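Local structure of adenylate isopentenyltransferase (Humulus lupulus, 3A8T) at residues A[72-77]-A[228-233]; A[81-86]-A[205-210]; A[178-183]-A[299-304]. The protein transfers an isopentenyl group from dimethylallyl diphosphate to the adenine amino group of ATP, ADP or AMP, an early step of cytokinin biosynthesis in hop. One frame throughout, in Å; residues are numbered along the deposited sequence.

Interaction 1 (A[72-77]-A[228-233]); sequences DKMQVY and LRKAIG. With ATP (adenosine-5'-triphosphate), chain B.
M74 carries its sulfur to A231: CG lies beside the backbone N (chi1 -76°) and the bend at chi2 (-57°) leads the chain on to SD, 3.5 Å from the A231 N and near the CB of A231. The two loops form the adenine-side wall of the ATP site in this P-loop-clan isopentenyltransferase. CG of M74 lies over the face of the adenine, 3.6 Å from ATP C4, while CE reaches back to K230 CB.

K73 has its CG in the crowded position between backbone N and carbonyl carbon, and from there an extended chain carries NZ to the triphosphate, 3.1 Å from ATP O2G and, by a weak bond, to ATP O2B. K230 bends at chi3 and ends 3.2 Å away, NZ to K73 NZ; two like charges this close are probably tolerated because the phosphates are near.

The nucleoside is read largely by backbone. K230 O, also hydrogen-bonded to S222 OG, accepts from ATP O2' at 2.7 Å, and I232 N gives ATP N3 a nearly straight bond. D72 joins an Asx turn to the base: OD1 takes M74 N and Q75 N from opposite faces of the carboxylate plane, leaving OD2 to accept from ATP N6 at 3.3 Å.

Farther from the nucleotide, the Y77 ring is sandwiched between V76 CG2, over its centre on one face, and the L228 backbone on the other; its OH is hydrogen-bonded to L110 N. L228 N stands 3.5 Å from Y77 CE2, and L228 CB 3.8 Å from Y77 CD2.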
loop_
_atom_site.group_PDB
_atom_site.type_symbol
_atom_site.label_atom_id
_atom_site.label_comp_id
_atom_site.label_asym_id
_atom_site.label_seq_id
_atom_site.Cartn_x
_atom_site.Cartn_y
_atom_site.Cartn_z
ATOM N N ASP A 72 -2.356 2.854 -4.572
ATOM C CA ASP A 72 -0.991 2.712 -4.061
ATOM C C ASP A 72 -0.087 2.756 -5.325
ATOM O O ASP A 72 -0.233 1.979 -6.257
ATOM C CB ASP A 72 -0.908 1.409 -3.297
ATOM C CG ASP A 72 0.473 1.095 -2.838
ATOM O OD1 ASP A 72 1.379 0.999 -3.687
ATOM O OD2 ASP A 72 0.656 0.927 -1.619
ATOM N N LYS A 73 0.812 3.717 -5.388
ATOM C CA LYS A 73 1.622 3.864 -6.585
ATOM C C LYS A 73 2.664 2.776 -6.915
ATOM O O LYS A 73 3.129 2.710 -8.051
ATOM C CB LYS A 73 2.259 5.274 -6.620
ATOM C CG LYS A 73 3.432 5.497 -5.700
ATOM C CD LYS A 73 3.995 6.917 -5.916
ATOM C CE LYS A 73 5.434 7.039 -5.389
ATOM N NZ LYS A 73 6.027 8.363 -5.570
ATOM N N MET A 74 3.024 1.929 -5.947
ATOM C CA MET A 74 3.947 0.839 -6.237
ATOM C C MET A 74 3.124 -0.365 -6.731
ATOM O O MET A 74 3.543 -1.110 -7.623
ATOM C CB MET A 74 4.763 0.453 -4.987
ATOM C CG MET A 74 5.890 1.442 -4.630
ATOM S SD MET A 74 7.065 1.633 -6.065
ATOM C CE MET A 74 6.628 3.238 -6.591
ATOM N N GLN A 75 1.931 -0.532 -6.161
ATOM C CA GLN A 75 1.053 -1.634 -6.482
ATOM C C GLN A 75 0.445 -1.604 -7.863
ATOM O O GLN A 75 -0.233 -2.561 -8.246
ATOM C CB GLN A 75 -0.064 -1.732 -5.433
ATOM C CG GLN A 75 0.450 -2.193 -4.091
ATOM C CD GLN A 75 -0.620 -2.582 -3.127
ATOM O OE1 GLN A 75 -1.792 -2.603 -3.450
ATOM N NE2 GLN A 75 -0.224 -2.908 -1.936
ATOM N N VAL A 76 0.686 -0.523 -8.605
ATOM C CA VAL A 76 0.108 -0.411 -9.921
ATOM C C VAL A 76 0.931 -1.248 -10.875
ATOM O O VAL A 76 0.441 -1.629 -11.908
ATOM C CB VAL A 76 0.050 1.093 -10.481
ATOM C CG1 VAL A 76 -0.862 1.931 -9.640
ATOM C CG2 VAL A 76 1.464 1.765 -10.519
ATOM N N TYR A 77 2.168 -1.556 -10.513
ATOM C CA TYR A 77 3.051 -2.292 -11.393
ATOM C C TYR A 77 2.923 -3.766 -11.224
ATOM O O TYR A 77 2.700 -4.213 -10.120
ATOM C CB TYR A 77 4.497 -1.926 -11.115
ATOM C CG TYR A 77 4.797 -0.448 -11.243
ATOM C CD1 TYR A 77 4.795 0.178 -12.483
ATOM C CD2 TYR A 77 5.038 0.330 -10.118
ATOM C CE1 TYR A 77 5.021 1.542 -12.589
ATOM C CE2 TYR A 77 5.268 1.692 -10.213
ATOM C CZ TYR A 77 5.257 2.289 -11.442
ATOM O OH TYR A 77 5.462 3.624 -11.546
ATOM N N LEU A 228 8.725 1.091 -10.010
ATOM C CA LEU A 228 8.750 -0.074 -9.120
ATOM C C LEU A 228 10.092 -0.218 -8.381
ATOM O O LEU A 228 10.154 -0.792 -7.314
ATOM C CB LEU A 228 8.458 -1.363 -9.894
ATOM C CG LEU A 228 8.339 -2.610 -9.001
ATOM C CD1 LEU A 228 7.250 -2.367 -8.019
ATOM C CD2 LEU A 228 8.016 -3.857 -9.765
ATOM N N ARG A 229 11.169 0.325 -8.940
ATOM C CA ARG A 229 12.446 0.194 -8.268
ATOM C C ARG A 229 12.537 1.088 -7.010
ATOM O O ARG A 229 13.497 1.016 -6.272
ATOM C CB ARG A 229 13.596 0.426 -9.268
ATOM C CG ARG A 229 13.654 -0.663 -10.293
ATOM C CD ARG A 229 14.963 -0.711 -11.072
ATOM N NE ARG A 229 16.121 -0.767 -10.194
ATOM C CZ ARG A 229 16.529 -1.843 -9.513
ATOM N NH1 ARG A 229 15.896 -3.017 -9.603
ATOM N NH2 ARG A 229 17.518 -1.709 -8.641
ATOM N N LYS A 230 11.522 1.923 -6.787
ATOM C CA LYS A 230 11.429 2.747 -5.584
ATOM C C LYS A 230 10.866 1.972 -4.363
ATOM O O LYS A 230 11.061 2.414 -3.243
ATOM C CB LYS A 230 10.482 3.928 -5.786
ATOM C CG LYS A 230 10.922 4.916 -6.834
ATOM C CD LYS A 230 9.887 6.013 -6.951
ATOM C CE LYS A 230 10.297 7.194 -6.115
ATOM N NZ LYS A 230 9.189 8.190 -6.048
ATOM N N ALA A 231 10.168 0.858 -4.590
ATOM C CA ALA A 231 9.528 0.045 -3.552
ATOM C C ALA A 231 10.410 -0.213 -2.362
ATOM O O ALA A 231 11.569 -0.543 -2.552
ATOM C CB ALA A 231 9.082 -1.273 -4.166
ATOM N N ILE A 232 9.901 -0.061 -1.130
ATOM C CA ILE A 232 10.774 -0.319 0.031
ATOM C C ILE A 232 11.181 -1.801 -0.045
ATOM O O ILE A 232 10.341 -2.677 -0.281
ATOM C CB ILE A 232 10.098 -0.076 1.427
ATOM C CG1 ILE A 232 9.586 1.349 1.578
ATOM C CG2 ILE A 232 11.106 -0.295 2.510
ATOM C CD1 ILE A 232 10.579 2.327 1.407
ATOM N N GLY A 233 12.479 -2.064 0.127
ATOM C CA GLY A 233 12.984 -3.426 0.026
ATOM C C GLY A 233 13.937 -3.552 -1.136
ATOM O O GLY A 233 14.995 -4.210 -1.064
HETATM P PG ATP B . 5.907 10.746 -2.502
HETATM O O1G ATP B . 5.318 11.526 -3.636
HETATM O O2G ATP B . 7.175 9.908 -3.092
HETATM O O3G ATP B . 6.445 11.741 -1.351
HETATM P PB ATP B . 3.410 9.583 -2.517
HETATM O O1B ATP B . 2.410 10.451 -1.975
HETATM O O2B ATP B . 3.585 9.922 -4.023
HETATM O O3B ATP B . 4.804 9.745 -1.755
HETATM P PA ATP B . 3.428 7.067 -1.243
HETATM O O1A ATP B . 3.568 7.681 0.068
HETATM O O2A ATP B . 2.346 5.867 -1.078
HETATM O O3A ATP B . 2.846 8.061 -2.424
HETATM O "O5'" ATP B . 4.781 6.306 -1.726
HETATM C "C5'" ATP B . 5.956 7.020 -1.456
HETATM C "C4'" ATP B . 7.085 6.007 -1.441
HETATM O "O4'" ATP B . 6.812 5.029 -0.430
HETATM C "C3'" ATP B . 7.234 5.185 -2.745
HETATM O "O3'" ATP B . 8.063 5.866 -3.683
HETATM C "C2'" ATP B . 7.839 3.867 -2.232
HETATM O "O2'" ATP B . 9.218 3.974 -2.143
HETATM C "C1'" ATP B . 7.235 3.675 -0.861
HETATM N N9 ATP B . 6.066 2.754 -0.926
HETATM C C8 ATP B . 4.723 3.118 -1.016
HETATM N N7 ATP B . 3.962 2.053 -1.160
HETATM C C5 ATP B . 4.748 0.939 -1.169
HETATM C C6 ATP B . 4.539 -0.491 -1.298
HETATM N N6 ATP B . 3.293 -1.041 -1.469
HETATM N N1 ATP B . 5.622 -1.295 -1.253
HETATM C C2 ATP B . 6.845 -0.807 -1.092
HETATM N N3 ATP B . 7.091 0.500 -0.972
HETATM C C4 ATP B . 6.115 1.393 -1.005
#

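Interaction 2 (A[81-86]-A[205-210]); sequences DITTNK and DELAEF. With ATP (adenosine-5'-triphosphate), chain B.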
loop_
_atom_site.group_PDB
_atom_site.type_symbol
_atom_site.label_atom_id
_atom_site.label_comp_id
_atom_site.label_asym_id
_atom_site.label_seq_id
_atom_site.Cartn_x
_atom_site.Cartn_y
_atom_site.Cartn_z
ATOM N N ASP A 81 4.913 -8.887 -6.108
ATOM C CA ASP A 81 3.643 -8.998 -5.444
ATOM C C ASP A 81 3.827 -9.052 -3.925
ATOM O O ASP A 81 3.035 -8.439 -3.178
ATOM C CB ASP A 81 2.897 -10.222 -5.964
ATOM C CG ASP A 81 2.518 -10.111 -7.465
ATOM O OD1 ASP A 81 2.404 -8.998 -7.998
ATOM O OD2 ASP A 81 2.290 -11.136 -8.130
ATOM N N ILE A 82 4.885 -9.732 -3.463
ATOM C CA ILE A 82 5.159 -9.824 -2.016
ATOM C C ILE A 82 5.685 -8.516 -1.466
ATOM O O ILE A 82 5.099 -7.939 -0.573
ATOM C CB ILE A 82 6.206 -10.934 -1.665
ATOM C CG1 ILE A 82 5.609 -12.306 -1.933
ATOM C CG2 ILE A 82 6.614 -10.884 -0.145
ATOM C CD1 ILE A 82 6.672 -13.441 -1.909
ATOM N N THR A 83 6.792 -8.058 -2.042
ATOM C CA THR A 83 7.447 -6.834 -1.631
ATOM C C THR A 83 6.505 -5.631 -1.580
ATOM O O THR A 83 6.610 -4.819 -0.667
ATOM C CB THR A 83 8.692 -6.509 -2.545
ATOM O OG1 THR A 83 9.612 -7.626 -2.564
ATOM C CG2 THR A 83 9.444 -5.270 -1.994
ATOM N N THR A 84 5.564 -5.555 -2.522
ATOM C CA THR A 84 4.653 -4.426 -2.573
ATOM C C THR A 84 3.413 -4.554 -1.738
ATOM O O THR A 84 2.657 -3.599 -1.619
ATOM C CB THR A 84 4.229 -4.029 -4.051
ATOM O OG1 THR A 84 3.718 -5.159 -4.739
ATOM C CG2 THR A 84 5.419 -3.415 -4.828
ATOM N N ASN A 85 3.252 -5.735 -1.136
ATOM C CA ASN A 85 2.159 -6.080 -0.271
ATOM C C ASN A 85 0.823 -6.068 -1.014
ATOM O O ASN A 85 -0.173 -5.522 -0.510
ATOM C CB ASN A 85 2.127 -5.130 0.924
ATOM C CG ASN A 85 3.556 -4.852 1.533
ATOM O OD1 ASN A 85 4.191 -3.766 1.273
ATOM N ND2 ASN A 85 4.052 -5.802 2.343
ATOM N N LYS A 86 0.786 -6.626 -2.228
ATOM C CA LYS A 86 -0.487 -6.655 -2.946
ATOM C C LYS A 86 -1.422 -7.648 -2.255
ATOM O O LYS A 86 -1.015 -8.742 -1.868
ATOM C CB LYS A 86 -0.325 -7.111 -4.381
ATOM C CG LYS A 86 0.262 -6.178 -5.312
ATOM C CD LYS A 86 0.322 -6.859 -6.638
ATOM C CE LYS A 86 0.872 -5.942 -7.712
ATOM N NZ LYS A 86 2.320 -5.723 -7.667
ATOM N N ASP A 205 13.943 -14.052 -1.976
ATOM C CA ASP A 205 14.136 -14.753 -3.223
ATOM C C ASP A 205 13.489 -13.996 -4.340
ATOM O O ASP A 205 13.932 -14.027 -5.432
ATOM C CB ASP A 205 13.513 -16.114 -3.093
ATOM C CG ASP A 205 14.143 -16.882 -1.970
ATOM O OD1 ASP A 205 15.323 -17.287 -2.105
ATOM O OD2 ASP A 205 13.482 -17.056 -0.930
ATOM N N GLU A 206 12.422 -13.300 -4.041
ATOM C CA GLU A 206 11.711 -12.513 -5.046
ATOM C C GLU A 206 12.639 -11.383 -5.493
ATOM O O GLU A 206 12.798 -11.104 -6.680
ATOM C CB GLU A 206 10.438 -11.934 -4.405
ATOM C CG GLU A 206 9.529 -11.182 -5.335
ATOM C CD GLU A 206 8.335 -10.543 -4.620
ATOM O OE1 GLU A 206 8.535 -9.554 -3.875
ATOM O OE2 GLU A 206 7.200 -11.042 -4.811
ATOM N N LEU A 207 13.279 -10.748 -4.516
ATOM C CA LEU A 207 14.162 -9.641 -4.801
ATOM C C LEU A 207 15.451 -10.137 -5.450
ATOM O O LEU A 207 16.026 -9.444 -6.287
ATOM C CB LEU A 207 14.435 -8.863 -3.495
ATOM C CG LEU A 207 13.290 -8.119 -2.773
ATOM C CD1 LEU A 207 13.716 -7.808 -1.419
ATOM C CD2 LEU A 207 12.901 -6.790 -3.474
ATOM N N ALA A 208 15.925 -11.324 -5.076
ATOM C CA ALA A 208 17.141 -11.852 -5.696
ATOM C C ALA A 208 16.877 -12.109 -7.171
ATOM O O ALA A 208 17.758 -11.928 -7.992
ATOM C CB ALA A 208 17.612 -13.174 -5.004
ATOM N N GLU A 209 15.661 -12.522 -7.507
ATOM C CA GLU A 209 15.305 -12.820 -8.898
ATOM C C GLU A 209 15.049 -11.523 -9.671
ATOM O O GLU A 209 15.274 -11.446 -10.884
ATOM C CB GLU A 209 14.074 -13.735 -8.943
ATOM C CG GLU A 209 13.533 -14.011 -10.342
ATOM C CD GLU A 209 14.463 -14.919 -11.201
ATOM O OE1 GLU A 209 15.070 -15.881 -10.651
ATOM O OE2 GLU A 209 14.579 -14.682 -12.435
ATOM N N PHE A 210 14.610 -10.495 -8.957
ATOM C CA PHE A 210 14.337 -9.189 -9.561
ATOM C C PHE A 210 15.664 -8.455 -9.875
ATOM O O PHE A 210 15.784 -7.653 -10.831
ATOM C CB PHE A 210 13.542 -8.360 -8.576
ATOM C CG PHE A 210 13.004 -7.097 -9.149
ATOM C CD1 PHE A 210 12.016 -7.128 -10.169
ATOM C CD2 PHE A 210 13.442 -5.871 -8.677
ATOM C CE1 PHE A 210 11.488 -5.944 -10.695
ATOM C CE2 PHE A 210 12.921 -4.676 -9.199
ATOM C CZ PHE A 210 11.958 -4.700 -10.194
HETATM P PG ATP B . 5.907 10.746 -2.502
HETATM O O1G ATP B . 5.318 11.526 -3.636
HETATM O O2G ATP B . 7.175 9.908 -3.092
HETATM O O3G ATP B . 6.445 11.741 -1.351
HETATM P PB ATP B . 3.410 9.583 -2.517
HETATM O O1B ATP B . 2.410 10.451 -1.975
HETATM O O2B ATP B . 3.585 9.922 -4.023
HETATM O O3B ATP B . 4.804 9.745 -1.755
HETATM P PA ATP B . 3.428 7.067 -1.243
HETATM O O1A ATP B . 3.568 7.681 0.068
HETATM O O2A ATP B . 2.346 5.867 -1.078
HETATM O O3A ATP B . 2.846 8.061 -2.424
HETATM O "O5'" ATP B . 4.781 6.306 -1.726
HETATM C "C5'" ATP B . 5.956 7.020 -1.456
HETATM C "C4'" ATP B . 7.085 6.007 -1.441
HETATM O "O4'" ATP B . 6.812 5.029 -0.430
HETATM C "C3'" ATP B . 7.234 5.185 -2.745
HETATM O "O3'" ATP B . 8.063 5.866 -3.683
HETATM C "C2'" ATP B . 7.839 3.867 -2.232
HETATM O "O2'" ATP B . 9.218 3.974 -2.143
HETATM C "C1'" ATP B . 7.235 3.675 -0.861
HETATM N N9 ATP B . 6.066 2.754 -0.926
HETATM C C8 ATP B . 4.723 3.118 -1.016
HETATM N N7 ATP B . 3.962 2.053 -1.160
HETATM C C5 ATP B . 4.748 0.939 -1.169
HETATM C C6 ATP B . 4.539 -0.491 -1.298
HETATM N N6 ATP B . 3.293 -1.041 -1.469
HETATM N N1 ATP B . 5.622 -1.295 -1.253
HETATM C C2 ATP B . 6.845 -0.807 -1.092
HETATM N N3 ATP B . 7.091 0.500 -0.972
HETATM C C4 ATP B . 6.115 1.393 -1.005
#
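E206 grips the 81-86 loop with both carboxylate oxygens. OE2 accepts from I82 N at 3.0 Å and OE1 from T83 N at 2.9 Å, each on its syn lone pair, so two consecutive peptide N-H groups are clasped in a fork. A third bond comes from T83 OG1 to the same E206 OE1, 2.6 Å long and met nearly along the C-O axis. The T83 hydroxyl can serve the same oxygen as its own amide because it lies beside the backbone N (chi1 -55°). Three donors on one carboxylate probably favour its ionised form. The I82 N bond also brings I82 CB to 3.3 Å from E206 OE2, and L207 CD2 comes within 3.5 Å of T83 OG1.

The glutamate spans the gap with an extended chain: CG is anti to the backbone N (chi1 -175°) and CD continues the line. On the loop side, a type I turn from I82 to N85 and the bond from K86 N to D81 O shape the backbone that presents the two amides. K86 NZ returns to D81 OD1 in a weak salt bridge.

The clasped turn leads directly to the nucleotide: T84 O accepts from ATP N6 at 2.6 Å, on the amino group that receives the isopentenyl chain. The loop, which joins strands 66-70 and 97-98, is thus tied to helix 203-210; I82 packs on M198 of helix 184-201, and L207 leans on V234 and F237 of helix 234-243.

Interaction 3 (A[178-183]-A[299-304]); sequences LWVDVS and LDATES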
loop_
_atom_site.group_PDB
_atom_site.type_symbol
_atom_site.label_atom_id
_atom_site.label_comp_id
_atom_site.label_asym_id
_atom_site.label_seq_id
_atom_site.Cartn_x
_atom_site.Cartn_y
_atom_site.Cartn_z
ATOM N N LEU A 178 -12.961 7.237 4.219
ATOM C CA LEU A 178 -12.812 6.468 5.444
ATOM C C LEU A 178 -11.301 6.482 5.675
ATOM O O LEU A 178 -10.531 6.149 4.767
ATOM C CB LEU A 178 -13.273 5.033 5.288
ATOM C CG LEU A 178 -14.745 4.843 4.937
ATOM C CD1 LEU A 178 -15.110 3.370 4.840
ATOM C CD2 LEU A 178 -15.565 5.536 5.995
ATOM N N TRP A 179 -10.895 6.902 6.862
ATOM C CA TRP A 179 -9.492 6.947 7.217
ATOM C C TRP A 179 -9.274 5.933 8.354
ATOM O O TRP A 179 -9.824 6.094 9.447
ATOM C CB TRP A 179 -9.094 8.375 7.643
ATOM C CG TRP A 179 -7.792 8.499 8.375
ATOM C CD1 TRP A 179 -6.653 7.769 8.171
ATOM C CD2 TRP A 179 -7.465 9.457 9.384
ATOM N NE1 TRP A 179 -5.642 8.215 8.997
ATOM C CE2 TRP A 179 -6.116 9.247 9.747
ATOM C CE3 TRP A 179 -8.187 10.469 10.028
ATOM C CZ2 TRP A 179 -5.475 10.010 10.717
ATOM C CZ3 TRP A 179 -7.548 11.230 11.004
ATOM C CH2 TRP A 179 -6.208 11.000 11.341
ATOM N N VAL A 180 -8.505 4.871 8.063
ATOM C CA VAL A 180 -8.212 3.844 9.057
ATOM C C VAL A 180 -6.949 4.260 9.783
ATOM O O VAL A 180 -5.888 4.346 9.202
ATOM C CB VAL A 180 -8.038 2.405 8.420
ATOM C CG1 VAL A 180 -7.858 1.372 9.501
ATOM C CG2 VAL A 180 -9.275 2.048 7.622
ATOM N N ASP A 181 -7.085 4.545 11.063
ATOM C CA ASP A 181 -5.967 5.007 11.839
ATOM C C ASP A 181 -5.515 3.963 12.878
ATOM O O ASP A 181 -6.302 3.175 13.413
ATOM C CB ASP A 181 -6.392 6.349 12.464
ATOM C CG ASP A 181 -5.278 7.042 13.266
ATOM O OD1 ASP A 181 -4.135 7.248 12.754
ATOM O OD2 ASP A 181 -5.577 7.411 14.419
ATOM N N VAL A 182 -4.215 3.965 13.135
ATOM C CA VAL A 182 -3.607 3.064 14.084
ATOM C C VAL A 182 -2.598 3.880 14.898
ATOM O O VAL A 182 -1.906 4.732 14.348
ATOM C CB VAL A 182 -2.875 1.955 13.322
ATOM C CG1 VAL A 182 -2.168 1.017 14.269
ATOM C CG2 VAL A 182 -3.891 1.188 12.495
ATOM N N SER A 183 -2.507 3.683 16.201
ATOM C CA SER A 183 -1.508 4.443 16.907
ATOM C C SER A 183 -0.119 4.146 16.315
ATOM O O SER A 183 0.173 3.015 15.974
ATOM C CB SER A 183 -1.553 4.076 18.363
ATOM O OG SER A 183 -2.666 4.744 18.932
ATOM N N LEU A 299 -11.424 5.734 11.544
ATOM C CA LEU A 299 -11.700 4.406 12.105
ATOM C C LEU A 299 -10.476 4.035 12.912
ATOM O O LEU A 299 -9.373 4.084 12.405
ATOM C CB LEU A 299 -11.930 3.362 11.004
ATOM C CG LEU A 299 -13.106 3.634 10.065
ATOM C CD1 LEU A 299 -13.018 2.705 8.883
ATOM C CD2 LEU A 299 -14.448 3.514 10.789
ATOM N N ASP A 300 -10.654 3.703 14.178
ATOM C CA ASP A 300 -9.499 3.363 14.955
ATOM C C ASP A 300 -9.292 1.870 14.997
ATOM O O ASP A 300 -9.935 1.150 15.772
ATOM C CB ASP A 300 -9.615 3.896 16.373
ATOM C CG ASP A 300 -8.283 3.797 17.133
ATOM O OD1 ASP A 300 -7.424 2.930 16.790
ATOM O OD2 ASP A 300 -8.084 4.589 18.065
ATOM N N ALA A 301 -8.349 1.422 14.181
ATOM C CA ALA A 301 -7.976 0.032 14.072
ATOM C C ALA A 301 -6.905 -0.391 15.102
ATOM O O ALA A 301 -6.401 -1.506 15.040
ATOM C CB ALA A 301 -7.443 -0.220 12.658
ATOM N N THR A 302 -6.534 0.484 16.029
ATOM C CA THR A 302 -5.469 0.136 16.974
ATOM C C THR A 302 -5.572 -1.167 17.766
ATOM O O THR A 302 -4.646 -1.919 17.789
ATOM C CB THR A 302 -5.206 1.281 17.943
ATOM O OG1 THR A 302 -4.873 2.459 17.186
ATOM C CG2 THR A 302 -4.055 0.900 18.900
ATOM N N GLU A 303 -6.695 -1.459 18.381
ATOM C CA GLU A 303 -6.780 -2.658 19.138
ATOM C C GLU A 303 -6.859 -3.870 18.257
ATOM O O GLU A 303 -6.590 -4.998 18.714
ATOM C CB GLU A 303 -8.005 -2.636 20.035
ATOM C CG GLU A 303 -7.989 -1.496 21.051
ATOM C CD GLU A 303 -6.786 -1.530 21.974
ATOM O OE1 GLU A 303 -6.445 -2.635 22.467
ATOM O OE2 GLU A 303 -6.199 -0.444 22.210
ATOM N N SER A 304 -7.273 -3.661 17.018
ATOM C CA SER A 304 -7.388 -4.749 16.070
ATOM C C SER A 304 -5.995 -5.205 15.737
ATOM O O SER A 304 -5.731 -6.393 15.639
ATOM C CB SER A 304 -8.091 -4.298 14.763
ATOM O OG SER A 304 -9.468 -4.007 14.921
#
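W179, whose carbonyl O accepts from L299 N at 2.7 Å in the parallel, Rossmann-like sheet of this P-loop protein, carries D181 CB on one face of its indole, 3.9 Å above the plane and offset toward the rim. L296 and R298 of the neighbouring strand and I286 and L287 of helix 257-289 also touch the W179 side chain. The other flat groups, the carboxylates of D181 and D300, lie on this same side of the sheet, with D181 OD2 and D300 OD2 5.2 Å apart.

The two strands are neighbours in that sheet, 296-300 being its outermost strand and 174-181 lying between it and 41-46, the strand leading into the P-loop. The ladder continues from D181 N to L299 O (2.7 Å, N-H...O 171°) and from A301 N to D181 O (2.8 Å). Opposite the indole, V180 divides its branches: CG2 meets L299 CD1, and CG1, anti to the backbone N (chi1 -175°), reaches A301 CB at 3.6 Å. V182 CG2 touches the same methyl, and the V182 side chain also lies close to T51 of the ATP-binding loop. L299 further packs on S329 of helix 315-338.

Beyond the last rung an Asx turn at D300 leads into helix 302-309. D300 OD1 accepts twice from T302, from the backbone N and, on its syn lone pair, from the hydroxyl. That hydroxyl in turn fastens the neighbouring strand's exit: T302 OG1 gives its proton to D300 OD1 at 2.6 Å and accepts from S183 N at 2.8 Å.

In the fold
Interactions 1 and 2 are one neighbourhood: their centres lie 10 Å apart, 81-86 is nested in the chain loop closed by interaction 1, and both touch ATP. Q75 and K86 stitch them, Q75 NE2 to T84 O and K86 NZ to Y77 O. Interaction 1 is buried, and its segments meet through sulfur, aliphatic and ring packing while K73, D72 and the backbone of K230 and I232 bind the nucleotide. Interaction 2, partly buried, relies on a glutamate carboxylate clasping backbone amides. Interaction 3 is a buried strand pairing at the sheet's edge, about 24 Å from interaction 1 between centres, built of backbone bonds, finished by a threonine hydroxyl and without direct ATP contact.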